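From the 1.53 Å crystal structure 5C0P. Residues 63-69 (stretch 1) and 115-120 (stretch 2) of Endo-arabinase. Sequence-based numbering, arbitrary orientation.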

ATOM      1  N   ASP A  63     -15.938  10.109  11.397  1.00 12.38           N
ATOM      2  CA  ASP A  63     -15.071  11.068  10.730  1.00 13.17           C
ATOM      3  C   ASP A  63     -14.205  11.784  11.760  1.00 15.79           C
ATOM      4  O   ASP A  63     -14.722  12.410  12.693  1.00 17.33           O
ATOM      5  CB  ASP A  63     -15.936  12.077   9.967  1.00 14.69           C
ATOM      6  CG  ASP A  63     -15.123  13.145   9.251  1.00 18.19           C
ATOM      7  OD1 ASP A  63     -13.925  12.935   8.973  1.00 16.80           O
ATOM      8  OD2 ASP A  63     -15.706  14.212   8.953  1.00 22.56           O
ATOM      9  N   GLU A  64     -12.888  11.675  11.593  1.00 13.11           N
ATOM     10  CA  GLU A  64     -11.939  12.363  12.463  1.00 14.30           C
ATOM     11  C   GLU A  64     -11.200  13.488  11.738  1.00 17.25           C
ATOM     12  O   GLU A  64     -10.198  14.000  12.229  1.00 18.92           O
ATOM     13  CB  GLU A  64     -10.941  11.370  13.065  1.00 14.05           C
ATOM     14  CG  GLU A  64     -11.531  10.486  14.157  1.00 16.80           C
ATOM     15  CD  GLU A  64     -11.844  11.243  15.436  1.00 25.58           C
ATOM     16  OE1 GLU A  64     -11.405  12.403  15.588  1.00 25.99           O
ATOM     17  OE2 GLU A  64     -12.538  10.672  16.300  1.00 31.98           O
ATOM     18  N   GLY A  65     -11.713  13.897  10.584  1.00 15.89           N
ATOM     19  CA  GLY A  65     -11.183  15.072   9.921  1.00 15.61           C
ATOM     20  C   GLY A  65      -9.992  14.780   9.030  1.00 13.37           C
ATOM     21  O   GLY A  65      -9.835  13.672   8.519  1.00 13.31           O
ATOM     22  N   TYR A  66      -9.139  15.780   8.843  1.00 13.60           N
ATOM     23  CA  TYR A  66      -8.023  15.634   7.920  1.00 12.07           C
ATOM     24  C   TYR A  66      -6.726  15.366   8.657  1.00 13.70           C
ATOM     25  O   TYR A  66      -6.362  16.097   9.584  1.00 18.74           O
ATOM     26  CB  TYR A  66      -7.881  16.887   7.056  1.00 15.00           C
ATOM     27  CG  TYR A  66      -9.142  17.223   6.302  1.00 17.44           C
ATOM     28  CD1 TYR A  66      -9.588  16.414   5.264  1.00 18.61           C
ATOM     29  CD2 TYR A  66      -9.889  18.342   6.633  1.00 28.10           C
ATOM     30  CE1 TYR A  66     -10.745  16.717   4.574  1.00 23.38           C
ATOM     31  CE2 TYR A  66     -11.044  18.655   5.948  1.00 34.53           C
ATOM     32  CZ  TYR A  66     -11.466  17.838   4.920  1.00 34.07           C
ATOM     33  OH  TYR A  66     -12.619  18.150   4.237  1.00 44.48           O
ATOM     34  N   SER A  67      -6.038  14.309   8.238  1.00 13.27           N
ATOM     35  CA  SER A  67      -4.763  13.940   8.832  1.00 12.47           C
ATOM     36  C   SER A  67      -3.594  14.577   8.082  1.00 12.04           C
ATOM     37  O   SER A  67      -2.511  14.718   8.640  1.00 13.26           O
ATOM     38  CB  SER A  67      -4.604  12.423   8.890  1.00 12.10           C
ATOM     39  OG  SER A  67      -4.670  11.854   7.589  1.00 11.79           O
ATOM     40  N   PHE A  68      -3.798  14.955   6.820  1.00 10.80           N
ATOM     41  CA  PHE A  68      -2.773  15.714   6.098  1.00  9.93           C
ATOM     42  C   PHE A  68      -3.336  16.670   5.062  1.00 12.80           C
ATOM     43  O   PHE A  68      -4.023  16.252   4.122  1.00 13.79           O
ATOM     44  CB  PHE A  68      -1.739  14.801   5.411  1.00  9.57           C
ATOM     45  CG  PHE A  68      -0.657  15.568   4.700  1.00 11.67           C
ATOM     46  CD1 PHE A  68       0.144  16.450   5.415  1.00 12.43           C
ATOM     47  CD2 PHE A  68      -0.444  15.432   3.338  1.00 13.17           C
ATOM     48  CE1 PHE A  68       1.133  17.187   4.792  1.00 12.21           C
ATOM     49  CE2 PHE A  68       0.562  16.173   2.702  1.00  9.40           C
ATOM     50  CZ  PHE A  68       1.345  17.049   3.433  1.00 11.85           C
ATOM     51  N   ILE A  69      -3.034  17.954   5.244  1.00 14.33           N
ATOM     52  CA  ILE A  69      -3.255  18.975   4.232  1.00 15.84           C
ATOM     53  C   ILE A  69      -1.896  19.586   3.959  1.00 14.29           C
ATOM     54  O   ILE A  69      -1.259  20.091   4.885  1.00 18.97           O
ATOM     55  CB  ILE A  69      -4.135  20.119   4.758  1.00 24.52           C
ATOM     56  CG1 ILE A  69      -5.424  19.584   5.381  1.00 33.20           C
ATOM     57  CG2 ILE A  69      -4.407  21.139   3.641  1.00 30.61           C
ATOM     58  CD1 ILE A  69      -6.452  19.185   4.379  1.00 35.70           C
ATOM     59  N   PRO A 115      -2.136   8.513  15.811  1.00 11.97           N
ATOM     60  CA  PRO A 115      -2.575   7.653  14.710  1.00 13.20           C
ATOM     61  C   PRO A 115      -3.557   8.355  13.770  1.00 12.88           C
ATOM     62  O   PRO A 115      -3.787   7.853  12.667  1.00 15.58           O
ATOM     63  CB  PRO A 115      -3.287   6.503  15.433  1.00 13.67           C
ATOM     64  CG  PRO A 115      -3.738   7.099  16.728  1.00 13.13           C
ATOM     65  CD  PRO A 115      -2.620   8.032  17.119  1.00 12.91           C
ATOM     66  N   LYS A 116      -4.132   9.480  14.193  1.00 12.83           N
ATOM     67  CA  LYS A 116      -5.007  10.236  13.295  1.00 13.43           C
ATOM     68  C   LYS A 116      -4.383  11.534  12.782  1.00 14.48           C
ATOM     69  O   LYS A 116      -5.086  12.394  12.245  1.00 15.86           O
ATOM     70  CB  LYS A 116      -6.363  10.519  13.941  1.00 16.82           C
ATOM     71  CG  LYS A 116      -6.311  11.345  15.219  1.00 14.96           C
ATOM     72  CD  LYS A 116      -7.724  11.600  15.744  1.00 19.13           C
ATOM     73  CE  LYS A 116      -7.722  12.668  16.816  1.00 31.09           C
ATOM     74  NZ  LYS A 116      -7.084  13.904  16.294  1.00 45.01           N
ATOM     75  N   GLY A 117      -3.068  11.671  12.921  1.00 14.25           N
ATOM     76  CA  GLY A 117      -2.408  12.892  12.489  1.00 12.24           C
ATOM     77  C   GLY A 117      -2.606  14.020  13.484  1.00 13.41           C
ATOM     78  O   GLY A 117      -3.133  13.803  14.579  1.00 17.94           O
ATOM     79  N   PRO A 118      -2.244  15.257  13.107  1.00 15.51           N
ATOM     80  CA  PRO A 118      -1.795  15.697  11.781  1.00 14.82           C
ATOM     81  C   PRO A 118      -0.370  15.259  11.485  1.00 15.76           C
ATOM     82  O   PRO A 118       0.468  15.187  12.393  1.00 15.55           O
ATOM     83  CB  PRO A 118      -1.857  17.225  11.884  1.00 16.07           C
ATOM     84  CG  PRO A 118      -1.642  17.506  13.342  1.00 19.74           C
ATOM     85  CD  PRO A 118      -2.276  16.364  14.079  1.00 16.44           C
ATOM     86  N   PHE A 119      -0.118  14.943  10.222  1.00 10.64           N
ATOM     87  CA  PHE A 119       1.210  14.540   9.766  1.00 11.88           C
ATOM     88  C   PHE A 119       1.979  15.729   9.203  1.00 12.84           C
ATOM     89  O   PHE A 119       1.400  16.615   8.577  1.00 14.17           O
ATOM     90  CB  PHE A 119       1.090  13.465   8.688  1.00 12.84           C
ATOM     91  CG  PHE A 119       0.575  12.159   9.198  1.00 11.36           C
ATOM     92  CD1 PHE A 119       1.444  11.244   9.777  1.00 10.80           C
ATOM     93  CD2 PHE A 119      -0.775  11.849   9.109  1.00 15.53           C
ATOM     94  CE1 PHE A 119       0.975  10.041  10.267  1.00 10.99           C
ATOM     95  CE2 PHE A 119      -1.252  10.640   9.592  1.00 16.66           C
ATOM     96  CZ  PHE A 119      -0.372   9.741  10.171  1.00 12.78           C
ATOM     97  N   THR A 120       3.286  15.747   9.444  1.00 13.50           N
ATOM     98  CA  THR A 120       4.176  16.732   8.832  1.00 12.27           C
ATOM     99  C   THR A 120       5.275  15.972   8.093  1.00 12.18           C
ATOM    100  O   THR A 120       5.615  14.850   8.460  1.00 13.33           O
ATOM    101  CB  THR A 120       4.780  17.694   9.874  1.00 18.89           C
ATOM    102  OG1 THR A 120       5.563  16.949  10.806  1.00 22.27           O
ATOM    103  CG2 THR A 120       3.686  18.428  10.617  1.00 21.31           C
TER
HETATM  104  O   HOH W   1      -9.770  14.651  14.797  1.00 36.64           O
HETATM  105  O   HOH W   2      -5.466  15.250  12.149  1.00 31.78           O

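One direct hydrogen bond joins the two stretches, and it runs from backbone to backbone. Phe119 N donates to Ser67 O over 2.9 Å, with an angle of 164° at the hydrogen, so the bond is short and nearly straight. The same carbonyl receives a second, weaker approach: Pro118 CA lies 3.4 Å from Ser67 O, with an angle of 140° at its hydrogen, a CA-H...O contact. Pro118 has no amide hydrogen, so it brings no backbone donor that would need a partner; its CA hydrogen faces Ser67 O. The peptide bond preceding Pro118 is cis, a form more accessible to proline than to other residues.

Close backbone packing explains the value of Gly117. Gly117 CA lies 4.5 Å from Ser67 CA, and a CB built on Gly117 would point toward stretch 1 and come within 2.9 Å of Ser67 O, a clash. The positive phi of 78° independently favours glycine. Gly65 answers to a different constraint: no part of stretch 2 is near its would-be CB, but at its backbone angles that atom would jam against the carbonyl oxygen of Glu64. Its amide is held by Asp63, whose OD1 accepts a hydrogen bond from Gly65 N at 2.9 Å.

Van der Waals contacts fill the buried part of the interface. Ser67 sits close to the other stretch, its CB 3.4 Å from Lys116 O and 3.9 Å from Phe119 CE2; its hydroxyl is satisfied elsewhere in the structure. The two phenylalanines meet through a ring and a backbone oxygen: Phe68 CD1 is 3.4 Å from Phe119 O, which lies at the ring edge near its plane. Ser67 O is likewise placed at the edge of the Phe119 ring. Such positions suit a carbonyl oxygen, since the slightly positive C-H groups of an aromatic ring lie around its rim.

Polar side chains meet through water. Glu64 OE1 comes no closer to Lys116 than 3.8 Å, at CD, so the long aliphatic part of the lysine packs beside the carboxylate. Water 1 connects their polar ends, donating to Glu64 O at 2.7 Å and Glu64 OE1 at 2.9 Å and accepting from Lys116 NZ at 3.2 Å. Water 2 links backbone carbonyls, which cannot bond to each other because both are acceptors: it donates to Tyr66 O at 2.8 Å and to Lys116 O at 2.9 Å.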